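Local coordinates for inulin fructotransferase (Bacillus sp. snu-7, PDB 2INV), which converts inulin to a cyclic di-fructose by intramolecular fructosyl transfer, acting as a lyase built on a right-handed parallel beta-helix, at residues S32-V37 and Y67-Q72; A58-P63 and S78-A83; G163-S168 and A186-G191. All coordinates share one frame; numbering follows the deposited sequence.

Interaction 1 (S32-V37 and Y67-Q72); sequences SDIGAV and YDLHTQ
By CA positions Asp33 is paired with Leu69 and Gly35 with Thr71, where the first turns of helix 30-48 pass across the end of strand 65-69 and the loop that follows. The axes of the short helical and strand segments approach to 4.5 Å at an angle of 61°. Asp68 O accepts Ile34 N at 2.9 Å and is also met by the CA-H of Asp33. Farther on, Gly35 CA sits 3.1 Å from Thr71 O in a CA-H...O contact, a position where a CB would run into that oxygen.

Helix 30-48 closes the N-terminal end of the solenoid, as capping helices do in other parallel beta-helices. The carboxylate of Asp33 carries the polar side of the contact, its CG anti to the backbone N (chi1 -163°). OD1 receives Thr71 N at 3.0 Å on its syn side in an almost straight bond (173°), while His70 N comes to the same oxygen from well above the carboxylate plane. OD2 uses its syn lone pair for the Thr71 hydroxyl, OG1 lying 2.7 Å away. Weak bonds from Gly35 N and Ala36 N also reach OD1 where the helix is kinked, and this gathering of N-H groups probably favours the negative charge. An alanine in place of Asp33 would probably leave the N-H groups of His70 and Thr71 without their acceptor and the Thr71 hydroxyl free to turn.

The apolar side begins with Ile34, whose CD1 lies 4.0 Å from Tyr67 CG, oblique to the ring, and whose CG2 meets Leu69 CD1 at 3.8 Å. Ile62 and Ile113 enclose Ile34 further, and the Tyr67 hydroxyl bonds to Pro63 O. Ser32 O lies in the plane of the His70 imidazole, 3.3 Å from its CD2.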
loop_
_atom_site.group_PDB
_atom_site.type_symbol
_atom_site.label_atom_id
_atom_site.label_comp_id
_atom_site.label_asym_id
_atom_site.label_seq_id
_atom_site.Cartn_x
_atom_site.Cartn_y
_atom_site.Cartn_z
ATOM N N SER A 32 17.941 -18.667 25.325
ATOM C CA SER A 32 18.165 -20.100 25.137
ATOM C C SER A 32 16.988 -20.804 24.446
ATOM O O SER A 32 17.197 -21.707 23.640
ATOM C CB SER A 32 18.482 -20.783 26.474
ATOM O OG SER A 32 17.346 -20.858 27.310
ATOM N N ASP A 33 15.759 -20.409 24.772
ATOM C CA ASP A 33 14.580 -20.987 24.131
ATOM C C ASP A 33 13.387 -20.051 24.257
ATOM O O ASP A 33 12.544 -20.216 25.135
ATOM C CB ASP A 33 14.223 -22.343 24.737
ATOM C CG ASP A 33 13.290 -23.151 23.838
ATOM O OD1 ASP A 33 12.834 -22.603 22.807
ATOM O OD2 ASP A 33 13.007 -24.331 24.152
ATOM N N ILE A 34 13.322 -19.065 23.372
ATOM C CA ILE A 34 12.224 -18.112 23.388
ATOM C C ILE A 34 10.919 -18.846 23.117
ATOM O O ILE A 34 9.844 -18.369 23.445
ATOM C CB ILE A 34 12.425 -16.991 22.335
ATOM C CG1 ILE A 34 11.369 -15.897 22.535
ATOM C CG2 ILE A 34 12.344 -17.571 20.934
ATOM C CD1 ILE A 34 11.683 -14.604 21.819
ATOM N N GLY A 35 11.031 -20.025 22.519
ATOM C CA GLY A 35 9.855 -20.824 22.229
ATOM C C GLY A 35 9.215 -21.249 23.537
ATOM O O GLY A 35 8.007 -21.111 23.724
ATOM N N ALA A 36 10.041 -21.747 24.453
ATOM C CA ALA A 36 9.569 -22.182 25.758
ATOM C C ALA A 36 8.943 -21.019 26.513
ATOM O O ALA A 36 7.902 -21.173 27.161
ATOM C CB ALA A 36 10.726 -22.770 26.564
ATOM N N VAL A 37 9.590 -19.859 26.421
ATOM C CA VAL A 37 9.135 -18.643 27.082
ATOM C C VAL A 37 7.759 -18.208 26.612
ATOM O O VAL A 37 6.873 -17.946 27.425
ATOM C CB VAL A 37 10.125 -17.485 26.835
ATOM C CG1 VAL A 37 9.656 -16.230 27.537
ATOM C CG2 VAL A 37 11.510 -17.887 27.321
ATOM N N TYR A 67 17.770 -14.381 19.811
ATOM C CA TYR A 67 17.042 -15.396 20.576
ATOM C C TYR A 67 16.945 -16.730 19.832
ATOM O O TYR A 67 16.567 -16.770 18.660
ATOM C CB TYR A 67 15.619 -14.913 20.877
ATOM C CG TYR A 67 15.539 -13.513 21.429
ATOM C CD1 TYR A 67 15.790 -13.255 22.773
ATOM C CD2 TYR A 67 15.217 -12.441 20.601
ATOM C CE1 TYR A 67 15.722 -11.958 23.282
ATOM C CE2 TYR A 67 15.143 -11.144 21.096
ATOM C CZ TYR A 67 15.397 -10.909 22.435
ATOM O OH TYR A 67 15.329 -9.629 22.923
ATOM N N ASP A 68 17.277 -17.817 20.525
ATOM C CA ASP A 68 17.214 -19.171 19.961
ATOM C C ASP A 68 15.851 -19.801 20.233
ATOM O O ASP A 68 15.354 -19.742 21.358
ATOM C CB ASP A 68 18.268 -20.083 20.598
ATOM C CG ASP A 68 19.654 -19.911 20.002
ATOM O OD1 ASP A 68 19.838 -19.048 19.118
ATOM O OD2 ASP A 68 20.558 -20.672 20.412
ATOM N N LEU A 69 15.248 -20.407 19.215
ATOM C CA LEU A 69 13.963 -21.064 19.416
ATOM C C LEU A 69 14.119 -22.556 19.148
ATOM O O LEU A 69 14.314 -22.975 17.999
ATOM C CB LEU A 69 12.879 -20.489 18.494
ATOM C CG LEU A 69 11.453 -20.997 18.768
ATOM C CD1 LEU A 69 10.465 -19.874 18.536
ATOM C CD2 LEU A 69 11.127 -22.196 17.890
ATOM N N HIS A 70 14.051 -23.349 20.212
ATOM C CA HIS A 70 14.168 -24.790 20.087
ATOM C C HIS A 70 12.754 -25.389 20.162
ATOM O O HIS A 70 12.442 -26.334 19.442
ATOM C CB HIS A 70 15.054 -25.351 21.213
ATOM C CG HIS A 70 16.524 -25.142 21.008
ATOM N ND1 HIS A 70 17.310 -26.004 20.273
ATOM C CD2 HIS A 70 17.360 -24.179 21.471
ATOM C CE1 HIS A 70 18.563 -25.585 20.294
ATOM N NE2 HIS A 70 18.620 -24.480 21.013
ATOM N N THR A 71 11.896 -24.819 21.013
ATOM C CA THR A 71 10.524 -25.310 21.194
ATOM C C THR A 71 9.446 -24.583 20.382
ATOM O O THR A 71 9.255 -23.374 20.514
ATOM C CB THR A 71 10.103 -25.245 22.672
ATOM O OG1 THR A 71 11.038 -25.980 23.469
ATOM C CG2 THR A 71 8.719 -25.862 22.853
ATOM N N GLN A 72 8.713 -25.349 19.578
ATOM C CA GLN A 72 7.637 -24.823 18.732
ATOM C C GLN A 72 6.540 -24.140 19.538
ATOM O O GLN A 72 6.039 -24.700 20.520
ATOM C CB GLN A 72 7.011 -25.958 17.906
ATOM C CG GLN A 72 5.701 -25.584 17.203
ATOM C CD GLN A 72 4.957 -26.788 16.666
ATOM O OE1 GLN A 72 4.244 -27.479 17.403
ATOM N NE2 GLN A 72 5.122 -27.051 15.369
#

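Interaction 2 (A58-P63 and S78-A83); sequences AAIIIP and SYLTIA
Ile60 and Ile82 sit side by side on two parallel strands; the axes of the segments 58-62 and 80-83 approach to 4.7 Å and diverge by 12°. Ile60 bonds through both its backbone groups: its N-H points at Thr81 O (2.7 Å from Ile60 N), and its carbonyl accepts Ala83 N. The bonds Thr81 N to Ala58 O and Ile62 N to Ala83 O extend the pairing in both directions.

The tight part lies around Ile60, Leu80 and Ile82: from the end of its strand Ile62 puts CD1 3.5 Å from Ile82 CG2, and Ile60 CD1 touches Leu80 CD2 more loosely, at 4.2 Å. Ile62 CG1 is anti to the carbonyl carbon (chi1 -58°), and the chain runs on extended to bring CD1 to Ile82. The same methyl of Leu80, CD2, also lies against the other strand, 3.3 Å from Ala58 O. Ile38 and Ile41 of helix 30-48 pack against Ile60 on this face.

The other face, with Ala59, Thr81, Ile61 and Ala83, is thinner. Its side chains barely meet, Ala59 CB and Thr81 CB lying 4.3 Å apart, and Ile61 and Ala83 remain partly exposed. Phe85 of the second subunit packs on Ala59 and Ile61, and its carbonyl hydrogen-bonds to Thr81 OG1. A bound phosphonate lies about 7 Å from the side chain of Ala83. One face turned to apolar residues and the other to a subunit boundary, across strands in register, is the arrangement of adjoining coils in a right-handed parallel beta-helix that assembles into a trimer.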
loop_
_atom_site.group_PDB
_atom_site.type_symbol
_atom_site.label_atom_id
_atom_site.label_comp_id
_atom_site.label_asym_id
_atom_site.label_seq_id
_atom_site.Cartn_x
_atom_site.Cartn_y
_atom_site.Cartn_z
ATOM N N ALA A 58 -3.607 -10.606 24.254
ATOM C CA ALA A 58 -2.487 -9.922 24.856
ATOM C C ALA A 58 -1.441 -9.585 23.827
ATOM O O ALA A 58 -1.571 -9.916 22.646
ATOM C CB ALA A 58 -1.888 -10.784 25.951
ATOM N N ALA A 59 -0.397 -8.915 24.290
ATOM C CA ALA A 59 0.698 -8.527 23.429
ATOM C C ALA A 59 1.995 -9.033 24.030
ATOM O O ALA A 59 2.259 -8.855 25.221
ATOM C CB ALA A 59 0.740 -7.013 23.285
ATOM N N ILE A 60 2.786 -9.693 23.194
ATOM C CA ILE A 60 4.082 -10.216 23.593
ATOM C C ILE A 60 5.112 -9.434 22.790
ATOM O O ILE A 60 5.159 -9.519 21.561
ATOM C CB ILE A 60 4.193 -11.726 23.287
ATOM C CG1 ILE A 60 3.106 -12.490 24.056
ATOM C CG2 ILE A 60 5.575 -12.237 23.671
ATOM C CD1 ILE A 60 3.086 -13.976 23.791
ATOM N N ILE A 61 5.918 -8.656 23.501
ATOM C CA ILE A 61 6.943 -7.809 22.898
ATOM C C ILE A 61 8.298 -8.508 22.845
ATOM O O ILE A 61 8.727 -9.103 23.844
ATOM C CB ILE A 61 7.119 -6.512 23.717
ATOM C CG1 ILE A 61 5.781 -5.785 23.838
ATOM C CG2 ILE A 61 8.182 -5.635 23.087
ATOM C CD1 ILE A 61 5.112 -5.476 22.518
ATOM N N ILE A 62 8.979 -8.438 21.701
ATOM C CA ILE A 62 10.288 -9.072 21.600
ATOM C C ILE A 62 11.372 -8.018 21.367
ATOM O O ILE A 62 11.563 -7.535 20.249
ATOM C CB ILE A 62 10.328 -10.110 20.464
ATOM C CG1 ILE A 62 9.254 -11.177 20.706
ATOM C CG2 ILE A 62 11.702 -10.784 20.415
ATOM C CD1 ILE A 62 8.969 -12.069 19.509
ATOM N N PRO A 63 12.070 -7.620 22.442
ATOM C CA PRO A 63 13.155 -6.630 22.447
ATOM C C PRO A 63 14.275 -6.909 21.436
ATOM O O PRO A 63 14.461 -8.041 20.996
ATOM C CB PRO A 63 13.670 -6.710 23.878
ATOM C CG PRO A 63 12.410 -6.879 24.645
ATOM C CD PRO A 63 11.616 -7.895 23.821
ATOM N N SER A 78 -7.065 -16.002 20.412
ATOM C CA SER A 78 -7.443 -14.987 19.472
ATOM C C SER A 78 -6.946 -13.635 19.912
ATOM O O SER A 78 -6.828 -13.353 21.109
ATOM C CB SER A 78 -8.960 -14.948 19.320
ATOM O OG SER A 78 -9.404 -15.947 18.410
ATOM N N TYR A 79 -6.660 -12.804 18.918
ATOM C CA TYR A 79 -6.195 -11.446 19.149
ATOM C C TYR A 79 -4.828 -11.403 19.857
ATOM O O TYR A 79 -4.561 -10.510 20.660
ATOM C CB TYR A 79 -7.246 -10.668 19.965
ATOM C CG TYR A 79 -8.705 -11.054 19.700
ATOM C CD1 TYR A 79 -9.314 -10.829 18.458
ATOM C CD2 TYR A 79 -9.491 -11.609 20.718
ATOM C CE1 TYR A 79 -10.676 -11.145 18.252
ATOM C CE2 TYR A 79 -10.840 -11.920 20.515
ATOM C CZ TYR A 79 -11.423 -11.687 19.284
ATOM O OH TYR A 79 -12.757 -11.998 19.105
ATOM N N LEU A 80 -3.962 -12.372 19.562
ATOM C CA LEU A 80 -2.622 -12.411 20.159
ATOM C C LEU A 80 -1.710 -11.615 19.237
ATOM O O LEU A 80 -1.719 -11.810 18.018
ATOM C CB LEU A 80 -2.094 -13.851 20.260
ATOM C CG LEU A 80 -1.144 -14.205 21.409
ATOM C CD1 LEU A 80 -0.035 -15.098 20.865
ATOM C CD2 LEU A 80 -0.559 -12.957 22.036
ATOM N N THR A 81 -0.948 -10.699 19.823
ATOM C CA THR A 81 -0.023 -9.877 19.069
ATOM C C THR A 81 1.402 -10.151 19.515
ATOM O O THR A 81 1.729 -9.986 20.690
ATOM C CB THR A 81 -0.280 -8.363 19.284
ATOM O OG1 THR A 81 -1.477 -7.961 18.603
ATOM C CG2 THR A 81 0.912 -7.546 18.756
ATOM N N ILE A 82 2.243 -10.571 18.580
ATOM C CA ILE A 82 3.636 -10.813 18.893
ATOM C C ILE A 82 4.359 -9.799 18.026
ATOM O O ILE A 82 4.342 -9.885 16.799
ATOM C CB ILE A 82 4.057 -12.245 18.536
ATOM C CG1 ILE A 82 3.301 -13.236 19.422
ATOM C CG2 ILE A 82 5.565 -12.417 18.733
ATOM C CD1 ILE A 82 3.506 -14.683 19.074
ATOM N N ALA A 83 4.959 -8.813 18.677
ATOM C CA ALA A 83 5.645 -7.746 17.971
ATOM C C ALA A 83 7.064 -7.478 18.444
ATOM O O ALA A 83 7.406 -7.715 19.608
ATOM C CB ALA A 83 4.821 -6.476 18.075
#

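Interaction 3 (G163-S168 and A186-G191); sequences GIEVAS and ALIVRG
Val166 N and Ile188 O form the shortest hydrogen bond between strands 162-166 and 185-193, 2.7 Å, with the donor tilted from the carbonyl plane. Around it the parallel pairing runs on through Ile188 N to Ile164 O and Arg190 N to Val166 O, both 2.9 Å. At the corner of the chain, Ala186 O accepts Ile164 N in a good bond and Gly163 N in a weak, bent one; a CB on Gly163 would collide with this oxygen.

On the face of Glu165 and Ile188 the two side chains run alongside each other. Glu165 CG is anti to the backbone N (chi1 165°) and the chain stays extended, laying OE2 3.7 Å from Ile188 CG2 while OE1 bonds to Gln123. On the opposite face the two strands meet through aliphatic side chains: Val166 CB meets Val189 CG1 at 3.8 Å, and Leu187 CD1 swings toward Ile164, touching its CG2 at 3.7 Å. Phe140, Leu145, Met178 and Phe180 of other strands close over Ile164 there. Strand 123-127 bonds to the other edge of 162-166, away from 185-193, and strand 207-211 lies beyond 185-193, with Val209, Glu210 and Leu211 continuing the rows of Leu187, Ile188 and Val189.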
loop_
_atom_site.group_PDB
_atom_site.type_symbol
_atom_site.label_atom_id
_atom_site.label_comp_id
_atom_site.label_asym_id
_atom_site.label_seq_id
_atom_site.Cartn_x
_atom_site.Cartn_y
_atom_site.Cartn_z
ATOM N N GLY A 163 8.559 -20.748 9.459
ATOM C CA GLY A 163 8.492 -19.600 10.346
ATOM C C GLY A 163 7.171 -19.424 11.069
ATOM O O GLY A 163 7.106 -19.508 12.300
ATOM N N ILE A 164 6.121 -19.138 10.308
ATOM C CA ILE A 164 4.793 -18.946 10.879
ATOM C C ILE A 164 3.802 -19.744 10.054
ATOM O O ILE A 164 3.730 -19.583 8.832
ATOM C CB ILE A 164 4.370 -17.466 10.839
ATOM C CG1 ILE A 164 5.253 -16.648 11.776
ATOM C CG2 ILE A 164 2.899 -17.324 11.234
ATOM C CD1 ILE A 164 5.022 -15.145 11.692
ATOM N N GLU A 165 3.048 -20.620 10.704
ATOM C CA GLU A 165 2.069 -21.415 9.980
ATOM C C GLU A 165 0.716 -21.407 10.658
ATOM O O GLU A 165 0.584 -21.741 11.839
ATOM C CB GLU A 165 2.546 -22.858 9.803
ATOM C CG GLU A 165 1.436 -23.789 9.382
ATOM C CD GLU A 165 1.927 -25.044 8.700
ATOM O OE1 GLU A 165 3.081 -25.455 8.947
ATOM O OE2 GLU A 165 1.151 -25.618 7.901
ATOM N N VAL A 166 -0.296 -21.018 9.895
ATOM C CA VAL A 166 -1.660 -20.957 10.399
ATOM C C VAL A 166 -2.434 -22.123 9.789
ATOM O O VAL A 166 -2.878 -22.054 8.634
ATOM C CB VAL A 166 -2.319 -19.630 10.007
ATOM C CG1 VAL A 166 -3.747 -19.594 10.503
ATOM C CG2 VAL A 166 -1.516 -18.476 10.607
ATOM N N ALA A 167 -2.608 -23.183 10.574
ATOM C CA ALA A 167 -3.287 -24.382 10.100
ATOM C C ALA A 167 -4.815 -24.429 10.228
ATOM O O ALA A 167 -5.460 -25.228 9.548
ATOM C CB ALA A 167 -2.683 -25.591 10.782
ATOM N N SER A 168 -5.403 -23.603 11.089
ATOM C CA SER A 168 -6.859 -23.612 11.239
ATOM C C SER A 168 -7.462 -22.406 10.542
ATOM O O SER A 168 -6.790 -21.393 10.354
ATOM C CB SER A 168 -7.252 -23.597 12.718
ATOM O OG SER A 168 -6.559 -24.605 13.439
ATOM N N ALA A 186 8.550 -19.784 4.806
ATOM C CA ALA A 186 8.497 -18.606 5.661
ATOM C C ALA A 186 7.135 -18.500 6.324
ATOM O O ALA A 186 7.000 -18.642 7.540
ATOM C CB ALA A 186 8.774 -17.357 4.843
ATOM N N LEU A 187 6.118 -18.276 5.502
ATOM C CA LEU A 187 4.754 -18.121 5.990
ATOM C C LEU A 187 3.729 -19.008 5.279
ATOM O O LEU A 187 3.684 -19.063 4.050
ATOM C CB LEU A 187 4.331 -16.661 5.835
ATOM C CG LEU A 187 2.884 -16.334 6.185
ATOM C CD1 LEU A 187 2.719 -16.342 7.687
ATOM C CD2 LEU A 187 2.522 -14.970 5.620
ATOM N N ILE A 188 2.903 -19.689 6.067
ATOM C CA ILE A 188 1.857 -20.553 5.534
ATOM C C ILE A 188 0.536 -20.210 6.221
ATOM O O ILE A 188 0.478 -20.118 7.444
ATOM C CB ILE A 188 2.163 -22.050 5.792
ATOM C CG1 ILE A 188 3.402 -22.483 5.007
ATOM C CG2 ILE A 188 0.961 -22.904 5.397
ATOM C CD1 ILE A 188 3.828 -23.913 5.265
ATOM N N VAL A 189 -0.518 -20.002 5.439
ATOM C CA VAL A 189 -1.827 -19.681 6.004
ATOM C C VAL A 189 -2.970 -20.341 5.234
ATOM O O VAL A 189 -3.333 -19.921 4.137
ATOM C CB VAL A 189 -2.076 -18.160 6.047
ATOM C CG1 VAL A 189 -3.388 -17.878 6.760
ATOM C CG2 VAL A 189 -0.933 -17.459 6.765
ATOM N N ARG A 190 -3.529 -21.371 5.857
ATOM C CA ARG A 190 -4.621 -22.164 5.322
ATOM C C ARG A 190 -5.970 -21.603 5.748
ATOM O O ARG A 190 -6.131 -21.175 6.877
ATOM C CB ARG A 190 -4.449 -23.595 5.835
ATOM C CG ARG A 190 -5.283 -24.627 5.130
ATOM C CD ARG A 190 -4.784 -25.999 5.446
ATOM N NE ARG A 190 -5.219 -26.945 4.426
ATOM C CZ ARG A 190 -4.440 -27.420 3.465
ATOM N NH1 ARG A 190 -3.178 -27.037 3.399
ATOM N NH2 ARG A 190 -4.929 -28.270 2.573
ATOM N N GLY A 191 -6.943 -21.626 4.844
ATOM C CA GLY A 191 -8.264 -21.114 5.169
ATOM C C GLY A 191 -8.274 -19.689 5.684
ATOM O O GLY A 191 -8.922 -19.379 6.683
#

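How the interactions relate
Interactions 2 and 3 are both pairings of parallel strands from successive coils, yet interaction 2 is buried, with one face under helix 30-48 and the other against a second subunit, whereas interaction 3 is partly exposed and touched by no other chain. Interaction 1 is partly buried, Ile34 and Tyr67 inside and His70 exposed; a carboxylate that gathers N-H groups and a hydroxyl does most of its polar work, beside a single conventional backbone-backbone hydrogen bond. It meets interaction 2 directly, Tyr67 CE2 and Ile34 CD1 both packing on Ile62 CG2, so the end-closing helix and the first coils share one apolar core. Interaction 3 lies farther along the solenoid, its centre about 17 Å from that of interaction 2.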